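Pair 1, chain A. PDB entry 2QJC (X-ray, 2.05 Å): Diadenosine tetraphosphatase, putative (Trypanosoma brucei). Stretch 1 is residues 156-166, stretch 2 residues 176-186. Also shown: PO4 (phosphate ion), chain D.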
# COMPACT_ATOMS: atom_id res chain seq x y z
N ASP A 156 -1.20 9.25 -10.69
CA ASP A 156 0.17 8.91 -11.05
C ASP A 156 1.12 9.18 -9.88
O ASP A 156 2.01 8.37 -9.59
CB ASP A 156 0.60 9.69 -12.30
CG ASP A 156 0.57 11.21 -12.11
OD1 ASP A 156 -0.45 11.74 -11.61
OD2 ASP A 156 1.56 11.87 -12.46
N GLU A 157 0.93 10.31 -9.21
CA GLU A 157 1.78 10.67 -8.07
C GLU A 157 1.55 9.77 -6.86
O GLU A 157 2.50 9.24 -6.30
CB GLU A 157 1.55 12.14 -7.67
CG GLU A 157 1.57 13.13 -8.84
CD GLU A 157 1.48 14.58 -8.38
OE1 GLU A 157 1.00 14.83 -7.25
OE2 GLU A 157 1.87 15.48 -9.16
N VAL A 158 0.30 9.59 -6.45
CA VAL A 158 -0.00 8.77 -5.28
C VAL A 158 0.34 7.29 -5.42
O VAL A 158 0.43 6.57 -4.43
CB VAL A 158 -1.49 8.90 -4.86
CG1 VAL A 158 -1.80 10.35 -4.47
CG2 VAL A 158 -2.40 8.45 -5.99
N THR A 159 0.56 6.82 -6.65
CA THR A 159 0.90 5.41 -6.83
C THR A 159 2.34 5.14 -7.26
O THR A 159 2.76 3.98 -7.30
CB THR A 159 -0.03 4.72 -7.86
OG1 THR A 159 0.03 5.42 -9.12
CG2 THR A 159 -1.46 4.70 -7.36
N THR A 160 3.10 6.19 -7.57
CA THR A 160 4.49 6.00 -8.02
C THR A 160 5.59 6.89 -7.43
O THR A 160 6.77 6.63 -7.66
CB THR A 160 4.61 6.16 -9.56
OG1 THR A 160 4.48 7.55 -9.90
CG2 THR A 160 3.53 5.37 -10.29
N MSE A 161 5.23 7.92 -6.67
CA MSE A 161 6.25 8.84 -6.16
C MSE A 161 7.29 8.29 -5.17
O MSE A 161 6.96 7.53 -4.26
CB MSE A 161 5.59 10.09 -5.56
CG MSE A 161 5.08 9.93 -4.13
SE MSE A 161 4.14 11.51 -3.47
CE MSE A 161 5.59 12.76 -3.37
N ARG A 162 8.54 8.69 -5.38
CA ARG A 162 9.65 8.30 -4.50
C ARG A 162 10.35 9.56 -4.00
O ARG A 162 10.77 9.65 -2.84
CB ARG A 162 10.66 7.43 -5.26
CG ARG A 162 10.17 6.05 -5.65
CD ARG A 162 11.16 5.39 -6.60
NE ARG A 162 10.54 4.32 -7.40
CZ ARG A 162 10.34 3.08 -6.96
NH1 ARG A 162 10.71 2.74 -5.74
NH2 ARG A 162 9.78 2.19 -7.76
N ASN A 163 10.44 10.55 -4.89
CA ASN A 163 11.11 11.81 -4.60
C ASN A 163 10.29 13.07 -4.88
O ASN A 163 9.30 13.06 -5.61
CB ASN A 163 12.41 11.88 -5.42
CG ASN A 163 13.56 11.10 -4.78
OD1 ASN A 163 13.34 10.15 -4.03
ND2 ASN A 163 14.79 11.49 -5.10
N LEU A 164 10.74 14.17 -4.28
CA LEU A 164 10.13 15.49 -4.46
C LEU A 164 11.30 16.46 -4.73
O LEU A 164 12.27 16.53 -3.96
CB LEU A 164 9.37 15.92 -3.20
CG LEU A 164 7.96 15.35 -3.01
CD1 LEU A 164 7.48 15.60 -1.58
CD2 LEU A 164 7.01 15.96 -4.03
N ILE A 165 11.20 17.18 -5.85
CA ILE A 165 12.24 18.12 -6.26
C ILE A 165 11.72 19.55 -6.26
O ILE A 165 10.67 19.85 -6.83
CB ILE A 165 12.72 17.81 -7.69
CG1 ILE A 165 12.99 16.31 -7.85
CG2 ILE A 165 13.97 18.62 -7.99
CD1 ILE A 165 13.29 15.90 -9.27
N GLU A 166 12.48 20.44 -5.64
CA GLU A 166 12.10 21.85 -5.58
C GLU A 166 12.20 22.44 -6.97
O GLU A 166 13.29 22.53 -7.54
CB GLU A 166 13.01 22.61 -4.61
CG GLU A 166 13.09 21.98 -3.23
CD GLU A 166 13.75 22.88 -2.20
OE1 GLU A 166 13.18 23.95 -1.90
OE2 GLU A 166 14.84 22.51 -1.70
N THR A 176 5.09 24.20 -5.64
CA THR A 176 6.51 24.42 -5.89
C THR A 176 7.39 23.17 -5.89
O THR A 176 8.60 23.25 -6.10
CB THR A 176 7.09 25.41 -4.86
OG1 THR A 176 7.15 24.79 -3.57
CG2 THR A 176 6.22 26.66 -4.79
N LEU A 177 6.78 22.01 -5.66
CA LEU A 177 7.54 20.77 -5.64
C LEU A 177 7.02 19.80 -6.69
O LEU A 177 5.81 19.70 -6.90
CB LEU A 177 7.44 20.11 -4.26
CG LEU A 177 8.00 20.86 -3.04
CD1 LEU A 177 7.53 20.17 -1.77
CD2 LEU A 177 9.52 20.91 -3.10
N THR A 178 7.93 19.10 -7.36
CA THR A 178 7.54 18.13 -8.37
C THR A 178 7.73 16.70 -7.86
O THR A 178 8.83 16.31 -7.45
CB THR A 178 8.37 18.30 -9.68
OG1 THR A 178 8.08 19.58 -10.27
CG2 THR A 178 8.03 17.20 -10.68
N ALA A 179 6.66 15.92 -7.89
CA ALA A 179 6.70 14.53 -7.45
C ALA A 179 7.25 13.67 -8.57
O ALA A 179 6.81 13.77 -9.71
CB ALA A 179 5.29 14.07 -7.08
N THR A 180 8.20 12.80 -8.26
CA THR A 180 8.75 11.94 -9.29
C THR A 180 9.02 10.50 -8.83
O THR A 180 9.40 10.26 -7.68
CB THR A 180 10.06 12.52 -9.87
OG1 THR A 180 10.53 11.66 -10.92
CG2 THR A 180 11.12 12.64 -8.79
N GLU A 181 8.80 9.57 -9.74
CA GLU A 181 9.02 8.15 -9.47
C GLU A 181 10.51 7.84 -9.61
O GLU A 181 11.02 6.89 -9.01
CB GLU A 181 8.22 7.31 -10.46
CG GLU A 181 8.62 5.86 -10.53
CD GLU A 181 7.79 5.09 -11.53
OE1 GLU A 181 7.43 5.69 -12.58
OE2 GLU A 181 7.50 3.90 -11.28
N GLU A 182 11.20 8.64 -10.41
CA GLU A 182 12.62 8.45 -10.62
C GLU A 182 13.42 9.04 -9.46
O GLU A 182 12.93 9.91 -8.73
CB GLU A 182 13.04 9.07 -11.96
CG GLU A 182 12.49 8.30 -13.17
CD GLU A 182 12.82 8.95 -14.51
OE1 GLU A 182 14.02 9.12 -14.82
OE2 GLU A 182 11.87 9.29 -15.25
N THR A 183 14.65 8.56 -9.30
CA THR A 183 15.50 9.04 -8.22
C THR A 183 16.78 9.68 -8.76
O THR A 183 17.59 10.21 -8.00
CB THR A 183 15.83 7.87 -7.24
OG1 THR A 183 16.72 8.33 -6.22
CG2 THR A 183 16.47 6.71 -8.00
N ASN A 184 16.94 9.66 -10.08
CA ASN A 184 18.12 10.23 -10.72
C ASN A 184 17.99 11.71 -11.12
O ASN A 184 18.88 12.25 -11.78
CB ASN A 184 18.53 9.40 -11.95
CG ASN A 184 17.38 9.20 -12.93
OD1 ASN A 184 16.42 9.95 -12.95
ND2 ASN A 184 17.50 8.16 -13.75
N ASP A 185 16.90 12.35 -10.73
CA ASP A 185 16.71 13.76 -11.05
C ASP A 185 16.90 14.62 -9.81
O ASP A 185 16.47 15.77 -9.78
CB ASP A 185 15.32 14.02 -11.64
CG ASP A 185 15.22 13.58 -13.09
OD1 ASP A 185 16.06 14.02 -13.90
OD2 ASP A 185 14.29 12.81 -13.42
N GLY A 186 17.53 14.05 -8.79
CA GLY A 186 17.74 14.79 -7.57
C GLY A 186 16.49 14.81 -6.71
O GLY A 186 15.59 13.99 -6.88
P PO4 D . 7.89 -1.59 -7.03
O1 PO4 D . 8.79 -2.62 -6.15
O2 PO4 D . 8.48 -0.13 -6.80
O3 PO4 D . 8.00 -1.99 -8.53
O4 PO4 D . 6.42 -1.65 -6.52

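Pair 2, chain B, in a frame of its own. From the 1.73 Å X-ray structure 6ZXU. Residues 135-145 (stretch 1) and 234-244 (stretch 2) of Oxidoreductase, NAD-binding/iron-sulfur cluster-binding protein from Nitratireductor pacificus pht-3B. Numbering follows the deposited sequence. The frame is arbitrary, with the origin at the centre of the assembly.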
# COMPACT_ATOMS: atom_id res chain seq x y z
N ASP B 135 -18.40 29.29 -7.23
CA ASP B 135 -17.75 28.77 -8.46
C ASP B 135 -18.15 27.31 -8.77
O ASP B 135 -17.81 26.85 -9.85
CB ASP B 135 -16.22 28.94 -8.43
N CYS B 136 -18.89 26.60 -7.89
CA CYS B 136 -19.27 25.18 -8.12
C CYS B 136 -20.22 24.93 -9.31
O CYS B 136 -21.22 25.63 -9.52
CB CYS B 136 -19.83 24.51 -6.83
SG CYS B 136 -19.99 22.67 -6.94
N ASP B 137 -19.89 23.89 -10.07
CA ASP B 137 -20.74 23.43 -11.20
C ASP B 137 -22.20 23.31 -10.75
O ASP B 137 -22.50 22.66 -9.73
CB ASP B 137 -20.18 22.09 -11.69
CG ASP B 137 -20.96 21.47 -12.86
OD1 ASP B 137 -22.16 21.83 -13.13
OD2 ASP B 137 -20.38 20.52 -13.49
N PRO B 138 -23.11 23.99 -11.48
CA PRO B 138 -24.52 23.97 -11.10
C PRO B 138 -25.18 22.62 -11.31
O PRO B 138 -26.28 22.43 -10.83
CB PRO B 138 -25.17 24.97 -12.07
CG PRO B 138 -24.07 25.71 -12.74
CD PRO B 138 -22.82 24.96 -12.56
N SER B 139 -24.57 21.70 -12.01
CA SER B 139 -25.17 20.35 -12.11
C SER B 139 -24.89 19.43 -10.87
O SER B 139 -25.36 18.29 -10.82
CB SER B 139 -24.65 19.65 -13.36
OG SER B 139 -23.31 19.12 -13.20
N HIS B 140 -24.09 19.89 -9.91
CA HIS B 140 -23.74 19.04 -8.76
C HIS B 140 -24.84 19.09 -7.73
O HIS B 140 -25.09 20.17 -7.16
CB HIS B 140 -22.42 19.48 -8.16
CG HIS B 140 -21.26 19.17 -9.06
ND1 HIS B 140 -19.96 19.43 -8.70
CD2 HIS B 140 -21.20 18.62 -10.30
CE1 HIS B 140 -19.16 19.09 -9.70
NE2 HIS B 140 -19.89 18.58 -10.67
N THR B 141 -25.36 17.94 -7.39
CA THR B 141 -26.44 17.84 -6.35
C THR B 141 -26.06 17.14 -5.00
O THR B 141 -26.83 17.14 -4.04
CB THR B 141 -27.55 17.03 -6.99
OG1 THR B 141 -27.03 15.80 -7.52
CG2 THR B 141 -28.18 17.81 -8.16
N HIS B 142 -24.88 16.51 -4.97
CA HIS B 142 -24.42 15.71 -3.87
C HIS B 142 -22.98 15.91 -3.56
O HIS B 142 -22.19 16.27 -4.43
CB HIS B 142 -24.70 14.24 -4.19
CG HIS B 142 -26.16 13.91 -4.20
ND1 HIS B 142 -26.94 14.02 -5.35
CD2 HIS B 142 -26.99 13.44 -3.22
CE1 HIS B 142 -28.18 13.63 -5.07
NE2 HIS B 142 -28.23 13.26 -3.79
N ALA B 143 -22.65 15.70 -2.27
CA ALA B 143 -21.33 15.79 -1.78
C ALA B 143 -21.00 14.50 -0.97
O ALA B 143 -21.74 14.09 -0.07
CB ALA B 143 -21.15 17.00 -0.94
N LEU B 144 -19.89 13.85 -1.37
CA LEU B 144 -19.16 12.91 -0.50
C LEU B 144 -18.18 13.67 0.34
O LEU B 144 -17.30 14.31 -0.19
CB LEU B 144 -18.44 11.89 -1.33
CG LEU B 144 -17.68 10.84 -0.52
CD1 LEU B 144 -18.56 9.71 -0.15
CD2 LEU B 144 -16.60 10.31 -1.43
N VAL B 145 -18.34 13.60 1.69
CA VAL B 145 -17.53 14.35 2.59
C VAL B 145 -16.73 13.33 3.40
O VAL B 145 -17.28 12.30 3.81
CB VAL B 145 -18.36 15.21 3.55
CG1 VAL B 145 -17.51 16.16 4.32
CG2 VAL B 145 -19.42 16.00 2.76
N LEU B 234 -10.62 18.03 6.16
CA LEU B 234 -11.70 17.59 5.28
C LEU B 234 -11.39 17.60 3.80
O LEU B 234 -10.63 18.43 3.34
CB LEU B 234 -12.92 18.49 5.45
CG LEU B 234 -13.50 18.54 6.85
CD1 LEU B 234 -14.44 19.75 6.97
CD2 LEU B 234 -14.25 17.23 7.13
N GLY B 235 -11.97 16.64 3.08
CA GLY B 235 -12.03 16.65 1.65
C GLY B 235 -13.49 16.41 1.26
O GLY B 235 -14.25 15.81 2.01
N VAL B 236 -13.87 16.87 0.08
CA VAL B 236 -15.23 16.75 -0.49
C VAL B 236 -15.12 16.42 -1.96
O VAL B 236 -14.23 16.89 -2.68
CB VAL B 236 -16.03 18.04 -0.31
CG1 VAL B 236 -17.35 17.93 -1.03
CG2 VAL B 236 -16.23 18.35 1.17
N VAL B 237 -15.98 15.54 -2.41
CA VAL B 237 -16.22 15.37 -3.82
C VAL B 237 -17.69 15.77 -4.10
O VAL B 237 -18.63 15.16 -3.56
CB VAL B 237 -15.99 13.93 -4.27
CG1 VAL B 237 -16.31 13.76 -5.73
CG2 VAL B 237 -14.52 13.50 -3.99
N THR B 238 -17.90 16.79 -4.95
CA THR B 238 -19.23 17.18 -5.35
C THR B 238 -19.49 16.56 -6.71
O THR B 238 -18.58 16.44 -7.55
CB THR B 238 -19.41 18.71 -5.44
OG1 THR B 238 -18.45 19.24 -6.38
CG2 THR B 238 -19.23 19.34 -4.09
N THR B 239 -20.72 16.17 -6.95
CA THR B 239 -21.07 15.52 -8.19
C THR B 239 -22.59 15.55 -8.42
O THR B 239 -23.37 15.82 -7.50
CB THR B 239 -20.55 14.05 -8.18
OG1 THR B 239 -20.84 13.39 -9.42
CG2 THR B 239 -21.20 13.23 -7.08
N GLY B 240 -22.98 15.28 -9.66
CA GLY B 240 -24.37 15.05 -10.03
C GLY B 240 -24.70 13.57 -10.06
O GLY B 240 -25.86 13.20 -10.25
N TYR B 241 -23.71 12.70 -9.84
CA TYR B 241 -23.92 11.23 -9.55
C TYR B 241 -24.76 11.17 -8.24
O TYR B 241 -24.28 11.48 -7.14
CB TYR B 241 -22.53 10.57 -9.33
CG TYR B 241 -22.42 9.06 -9.08
CD1 TYR B 241 -22.85 8.18 -9.99
CD2 TYR B 241 -21.72 8.60 -7.99
CE1 TYR B 241 -22.64 6.83 -9.85
CE2 TYR B 241 -21.50 7.24 -7.77
CZ TYR B 241 -21.92 6.34 -8.70
OH TYR B 241 -21.70 4.97 -8.51
N ALA B 242 -26.01 10.77 -8.37
CA ALA B 242 -26.94 10.80 -7.23
C ALA B 242 -26.61 9.70 -6.26
O ALA B 242 -26.39 8.54 -6.64
CB ALA B 242 -28.36 10.63 -7.70
N LEU B 243 -26.62 10.09 -5.00
CA LEU B 243 -26.23 9.24 -3.89
C LEU B 243 -27.26 9.34 -2.76
O LEU B 243 -27.70 10.43 -2.45
CB LEU B 243 -24.86 9.71 -3.34
CG LEU B 243 -23.67 9.75 -4.27
CD1 LEU B 243 -22.54 10.59 -3.70
CD2 LEU B 243 -23.23 8.32 -4.54
N ALA B 244 -27.46 8.22 -2.06
CA ALA B 244 -28.22 8.25 -0.78
C ALA B 244 -27.50 9.07 0.30
O ALA B 244 -26.29 8.83 0.57
CB ALA B 244 -28.50 6.84 -0.32
O HOH W 1 -27.87 14.61 -9.59

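Backbone hydrogen bonding fixes the geometry of an antiparallel strand pair, while the side chains remain free to fill the space around it in different ways. Pair 1 and pair 2 illustrate the principle. Fourteen central residues superpose with an RMSD of 0.6 Å, and the strands run antiparallel at 151° in pair 1 and 156° in pair 2.

The ladder is the same in both. Asn A163 pairs with Thr A180 as His B142 does with Thr B239, and Ile A165 with Thr A178 as Leu B144 does with Val B237. At the start of each ladder one carbonyl accepts two amides: Thr A180 O lies 2.9 Å from Arg A162 N and 3.0 Å from Asn A163 N, and Thr B239 O lies 2.9 Å from Thr B141 N and 3.0 Å from His B142 N. This forked acceptor ties the residue before the strand to the opposing strand.

On the face carrying Leu A164 and Ala A179, a long side chain meets a short one: Leu A164 CD2 reaches within 4.0 Å of Ala A179 CB, and the selenomethionine Met A161 adds its CE at 3.9 Å from the same CB. Pair 2 distributes the bulk differently. Ala B143 occupies the position of Leu A164, and its CB packs 3.9 Å from Val B236 CG1, whereas Thr B238 occupies that of Ala A179. The threonine brings a hydroxyl, and His B140, at the position of Met A161, answers it with a hydrogen bond of 2.8 Å between His B140 ND1 and Thr B238 OG1. Where pair 1 has an apolar contact, pair 2 has a polar one, although the two CA atoms at the Met A161 position fall within 0.3 Å. The His B140 ring also lies against the backbone, with Thr B239 CA 3.9 Å from its centroid, over the face. At the far end of this face Glu A166 CG lies 3.7 Å from Leu A177 CD2, where pair 2 sets Val B145 CG1 4.0 Å from Val B236 CG2.

On the other face, Asn A163 and His B142 share the m rotamer at chi1 but use it differently. Asn A163 ND2 donates to Gly A186 O at 3.2 Å, bridging to the loop after the strand. The His B142 ring packs against the loop after its own partner strand, with His B142 CE1 4.0 Å from Ala B242 CB. Ile A165 extends CD1 to 3.9 Å from Thr A180 CG2 and 3.6 Å from Asp A185 CB; Leu B144, in the t rotamer, packs its CB 4.3 Å from Val B237 CB.

The lesson is that a shared ladder sets where side chains begin, but not the chemistry with which they fill the space.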